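Local structure of membrane-anchored mycosin mycp1 (Mycobacterium smegmatis, 4KB5) at residues 200-204 / 205-209. The protein is a subtilisin-like serine protease that cleaves EspB and may regulate ESX-1 secretion and virulence. Sequence-based numbering, arbitrary orientation.
Sequences INYAV and NVKGA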
ATOM      1  N   ILE A 200      -0.312  -8.131  11.611  1.00 27.51           N
ATOM      2  CA  ILE A 200      -1.486  -7.893  10.752  1.00 27.75           C
ATOM      3  C   ILE A 200      -2.797  -8.348  11.415  1.00 28.54           C
ATOM      4  O   ILE A 200      -3.768  -7.580  11.510  1.00 28.28           O
ATOM      5  CB  ILE A 200      -1.260  -8.483   9.356  1.00 27.48           C
ATOM      6  CG1 ILE A 200      -0.157  -7.678   8.656  1.00 27.16           C
ATOM      7  CG2 ILE A 200      -2.546  -8.477   8.537  1.00 28.19           C
ATOM      8  CD1 ILE A 200       0.438  -8.342   7.438  1.00 27.92           C
ATOM      9  N   ASN A 201      -2.802  -9.576  11.923  1.00 30.48           N
ATOM     10  CA  ASN A 201      -3.952 -10.106  12.655  1.00 29.30           C
ATOM     11  C   ASN A 201      -4.294  -9.236  13.850  1.00 28.90           C
ATOM     12  O   ASN A 201      -5.463  -8.935  14.099  1.00 29.51           O
ATOM     13  CB  ASN A 201      -3.671 -11.542  13.113  1.00 31.90           C
ATOM     14  CG  ASN A 201      -4.828 -12.136  13.897  1.00 34.26           C
ATOM     15  OD1 ASN A 201      -5.858 -12.509  13.330  1.00 32.38           O
ATOM     16  ND2 ASN A 201      -4.674 -12.198  15.214  1.00 34.14           N
ATOM     17  N   TYR A 202      -3.264  -8.818  14.588  1.00 29.81           N
ATOM     18  CA  TYR A 202      -3.454  -7.878  15.688  1.00 30.96           C
ATOM     19  C   TYR A 202      -4.106  -6.558  15.238  1.00 30.06           C
ATOM     20  O   TYR A 202      -5.120  -6.122  15.792  1.00 29.47           O
ATOM     21  CB  TYR A 202      -2.111  -7.602  16.405  1.00 34.18           C
ATOM     22  CG  TYR A 202      -2.228  -6.550  17.483  1.00 36.64           C
ATOM     23  CD1 TYR A 202      -2.850  -6.835  18.706  1.00 37.58           C
ATOM     24  CD2 TYR A 202      -1.740  -5.258  17.275  1.00 37.33           C
ATOM     25  CE1 TYR A 202      -2.976  -5.858  19.692  1.00 39.20           C
ATOM     26  CE2 TYR A 202      -1.853  -4.280  18.254  1.00 38.58           C
ATOM     27  CZ  TYR A 202      -2.468  -4.582  19.459  1.00 39.92           C
ATOM     28  OH  TYR A 202      -2.583  -3.597  20.417  1.00 39.99           O
ATOM     29  N   ALA A 203      -3.516  -5.915  14.237  1.00 29.07           N
ATOM     30  CA  ALA A 203      -4.043  -4.633  13.754  1.00 29.24           C
ATOM     31  C   ALA A 203      -5.472  -4.763  13.178  1.00 29.31           C
ATOM     32  O   ALA A 203      -6.334  -3.904  13.423  1.00 29.83           O
ATOM     33  CB  ALA A 203      -3.092  -4.033  12.724  1.00 28.09           C
ATOM     34  N   VAL A 204      -5.732  -5.847  12.445  1.00 28.95           N
ATOM     35  CA  VAL A 204      -7.046  -6.014  11.791  1.00 29.33           C
ATOM     36  C   VAL A 204      -8.075  -6.561  12.779  1.00 29.71           C
ATOM     37  O   VAL A 204      -9.096  -5.935  13.038  1.00 29.98           O
ATOM     38  CB  VAL A 204      -6.955  -6.919  10.530  1.00 28.61           C
ATOM     39  CG1 VAL A 204      -8.316  -7.093   9.858  1.00 28.32           C
ATOM     40  CG2 VAL A 204      -5.957  -6.350   9.533  1.00 29.09           C
ATOM     41  N   ASN A 205      -7.785  -7.721  13.350  1.00 32.72           N
ATOM     42  CA  ASN A 205      -8.781  -8.444  14.145  1.00 34.89           C
ATOM     43  C   ASN A 205      -8.928  -8.003  15.596  1.00 36.43           C
ATOM     44  O   ASN A 205     -10.007  -8.136  16.164  1.00 37.58           O
ATOM     45  CB  ASN A 205      -8.566  -9.958  14.002  1.00 33.11           C
ATOM     46  CG  ASN A 205      -8.940 -10.453  12.605  1.00 32.75           C
ATOM     47  OD1 ASN A 205      -9.886  -9.949  12.006  1.00 32.36           O
ATOM     48  ND2 ASN A 205      -8.180 -11.406  12.071  1.00 32.35           N
ATOM     49  N   VAL A 206      -7.858  -7.462  16.179  1.00 37.24           N
ATOM     50  CA  VAL A 206      -7.908  -6.939  17.546  1.00 37.93           C
ATOM     51  C   VAL A 206      -8.186  -5.434  17.549  1.00 38.13           C
ATOM     52  O   VAL A 206      -9.056  -4.975  18.274  1.00 38.31           O
ATOM     53  CB  VAL A 206      -6.621  -7.259  18.355  1.00 39.88           C
ATOM     54  CG1 VAL A 206      -6.706  -6.674  19.760  1.00 39.15           C
ATOM     55  CG2 VAL A 206      -6.395  -8.764  18.432  1.00 39.13           C
ATOM     56  N   LYS A 207      -7.465  -4.664  16.738  1.00 36.92           N
ATOM     57  CA  LYS A 207      -7.640  -3.207  16.765  1.00 36.15           C
ATOM     58  C   LYS A 207      -8.609  -2.619  15.718  1.00 35.41           C
ATOM     59  O   LYS A 207      -8.943  -1.437  15.775  1.00 35.64           O
ATOM     60  CB  LYS A 207      -6.282  -2.484  16.722  1.00 36.55           C
ATOM     61  CG  LYS A 207      -5.349  -2.833  17.880  1.00 39.97           C
ATOM     62  CD  LYS A 207      -5.911  -2.398  19.232  1.00 43.08           C
ATOM     63  CE  LYS A 207      -5.531  -0.964  19.557  1.00 44.54           C
ATOM     64  NZ  LYS A 207      -6.418  -0.368  20.589  1.00 49.82           N
ATOM     65  N   GLY A 208      -9.062  -3.428  14.769  1.00 33.32           N
ATOM     66  CA  GLY A 208     -10.121  -2.983  13.851  1.00 32.22           C
ATOM     67  C   GLY A 208      -9.681  -2.047  12.726  1.00 32.43           C
ATOM     68  O   GLY A 208     -10.450  -1.189  12.299  1.00 32.81           O
ATOM     69  N   ALA A 209      -8.459  -2.225  12.229  1.00 31.58           N
ATOM     70  CA  ALA A 209      -7.919  -1.370  11.155  1.00 32.05           C
ATOM     71  C   ALA A 209      -7.987  -2.057   9.798  1.00 29.18           C
ATOM     72  O   ALA A 209      -7.664  -3.236   9.700  1.00 28.28           O
ATOM     73  CB  ALA A 209      -6.475  -0.985  11.454  1.00 31.11           C
TER
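Asn205 turns its amide back along the helix toward Asn201, and its ND2 gives a nearly straight hydrogen bond of 2.9 Å to Asn201 OD1. The oxygen lies in the Asn205 amide plane, but the nitrogen stands 38° out of the Asn201 carbonyl plane, and the two amide planes lie 69° apart. Asn201 CG, anti to the backbone N (chi1 179°), sits beside its own carbonyl carbon, on the side where Asn205 ND2 arrives.

This is the C-terminal end of helix 194-206, just before strand 210-214 of the parallel subtilase sheet. The backbone widens: Lys207 N bonds to Tyr202 O at 2.9 Å, a pi-type turn. Gly208, with positive phi, is the first residue past the helix to leave helical backbone angles. Ala209 N closes back on Ala203 O, six residues earlier, at 3.0 Å, around a weak bond from Gly208 N to Val204 O. Ala203 and Val204 pack on Ile211.

Apolar contact gathers on the Tyr202 ring. Lys207 CG sits over one face, 4.1 Å from the ring centroid, and the bent lysine chain continues alongside it, CD reaching 3.7 Å from Tyr202 OH; that hydroxyl is hydrogen-bonded to Asn171 of helix 154-171. Val206 meets the ring obliquely, its CB 3.8 Å from Tyr202 CD1.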